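Local coordinates for ribulose bisphosphate carboxylase (Pyrococcus horikoshii, PDB 2D69) that catalyses the addition of carbon dioxide and water to ribulose 1,5-bisphosphate, giving two molecules of 3-phosphoglycerate, as a form III Rubisco built solely of large subunits, at the interface of chains A and B. Numbering follows the deposited sequence. Chains: chain A/B, Ribulose bisphosphate carboxylase.

The interface of chains A and B. Residues chain A 94, 97, 99, 259, 262; chain B 192, 228-230, 237.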
# COMPACT_ATOMS: atom_id res chain seq x y z
N GLU A 94 -17.86 11.78 25.38
CA GLU A 94 -17.13 11.77 24.13
C GLU A 94 -18.14 11.55 23.06
O GLU A 94 -18.72 10.45 22.94
CB GLU A 94 -16.05 10.69 24.10
CG GLU A 94 -15.26 10.65 22.82
CD GLU A 94 -14.23 9.50 22.78
OE1 GLU A 94 -13.96 8.78 23.81
OE2 GLU A 94 -13.66 9.39 21.68
N SER A 97 -19.43 8.47 20.73
CA SER A 97 -19.09 7.20 21.37
C SER A 97 -20.18 6.72 22.33
O SER A 97 -20.23 7.12 23.48
CB SER A 97 -17.74 7.25 22.08
OG SER A 97 -17.43 6.04 22.78
N VAL A 99 -20.37 3.73 23.35
CA VAL A 99 -19.54 2.99 24.31
C VAL A 99 -19.27 3.84 25.53
O VAL A 99 -19.46 3.41 26.69
CB VAL A 99 -18.20 2.50 23.66
CG1 VAL A 99 -17.41 1.71 24.60
CG2 VAL A 99 -18.45 1.62 22.35
N SER A 259 -18.91 -1.78 21.14
CA SER A 259 -17.68 -1.34 20.48
C SER A 259 -17.58 -1.91 19.09
O SER A 259 -17.32 -1.16 18.09
CB SER A 259 -16.46 -1.74 21.31
OG SER A 259 -15.29 -1.34 20.61
N GLN A 262 -20.49 -0.40 16.79
CA GLN A 262 -20.29 0.96 16.29
C GLN A 262 -19.35 0.90 15.11
O GLN A 262 -19.56 1.54 14.08
CB GLN A 262 -19.77 1.90 17.37
CG GLN A 262 -20.77 2.29 18.38
CD GLN A 262 -20.48 3.66 18.97
OE1 GLN A 262 -20.07 3.76 20.10
NE2 GLN A 262 -20.64 4.68 18.18
N THR B 192 -12.42 9.11 28.74
CA THR B 192 -11.78 8.66 27.53
C THR B 192 -11.02 9.76 26.80
O THR B 192 -9.80 9.80 26.79
CB THR B 192 -12.81 8.02 26.61
OG1 THR B 192 -13.96 8.88 26.41
CG2 THR B 192 -13.34 6.76 27.20
N THR B 228 -10.89 2.76 25.76
CA THR B 228 -12.25 2.31 25.42
C THR B 228 -12.96 3.20 24.39
O THR B 228 -12.95 4.40 24.51
CB THR B 228 -13.12 2.26 26.67
OG1 THR B 228 -12.52 1.41 27.66
CG2 THR B 228 -14.48 1.70 26.35
N GLY B 229 -13.51 2.58 23.37
CA GLY B 229 -14.29 3.28 22.36
C GLY B 229 -14.75 2.27 21.32
O GLY B 229 -14.54 1.09 21.48
N PRO B 230 -15.33 2.77 20.24
CA PRO B 230 -15.51 1.99 19.02
C PRO B 230 -14.18 1.32 18.63
O PRO B 230 -13.16 1.95 18.82
CB PRO B 230 -15.92 3.06 17.99
CG PRO B 230 -16.40 4.15 18.76
CD PRO B 230 -15.77 4.16 20.07
N ARG B 237 -5.82 4.17 19.35
CA ARG B 237 -5.32 4.66 20.67
C ARG B 237 -4.27 3.76 21.29
O ARG B 237 -3.29 4.25 21.92
CB ARG B 237 -6.50 4.91 21.60
CG ARG B 237 -7.40 6.08 21.10
CD ARG B 237 -8.50 6.52 22.06
NE ARG B 237 -9.22 7.63 21.44
CZ ARG B 237 -10.39 8.12 21.82
NH1 ARG B 237 -10.93 9.10 21.08
NH2 ARG B 237 -11.06 7.63 22.88
O HOH W 1 -14.94 6.29 23.56
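A:Glu94 OE1, a carboxylate oxygen, is gripped from chain B by the hydroxyl of B:Thr192 and the guanidinium of B:Arg237. The patch belongs to the two-fold dimer interface of Rubisco large subunits. A loop and helix 98-105 of the N-terminal domain of A, with helix 258-271 of its catalytic domain, meet loops and helix 231-243 of the catalytic domain of B. B:Thr192 OG1 donates to A:Glu94 OE1 at 2.6 Å, on its anti side, and the two side chains cross at about a right angle. B:Arg237 comes tip to tip with the carboxylate, end-on, the two planes 23° apart. Its NH1 makes the salt bridge to A:Glu94 OE2 at 2.8 Å. B:Arg237 NH2 adds a longer, nearly straight bond to A:Glu94 OE1 at 3.3 Å. Both nitrogens come from the syn sides, NH1 clearly tilted, 32° out of the carboxylate plane. The extended chain of A:Glu94, CG anti to the backbone N (chi1 -180°), carries the carboxylate across to B. A water links A:Glu94 OE1 at 2.7 Å to A:Ser97 OG and the carbonyl O of B:Thr228. A glutamine in place of A:Glu94 would probably leave the B:Arg237 charge without its mate and weaken the two-pronged grip. Further along, A:Ser259 OG donates to B:Gly229 O at 2.7 Å, in the carbonyl plane on a lone pair. A:Val99 packs against the B:Thr228 to B:Pro230 loop. Its CG1 presses on B:Thr228 CG2 at 3.4 Å, a tight methyl contact, while CG2 faces the B:Gly229-B:Pro230 peptide. The B:Pro230 ring turns its CD toward A:Ser97 OG, and its CB and CG toward the side chain of A:Gln262. A:Gln262 OE1 accepts from the backbone N of A:Val99 at 3.3 Å, which ties helix 258-271 to the start of helix 98-105.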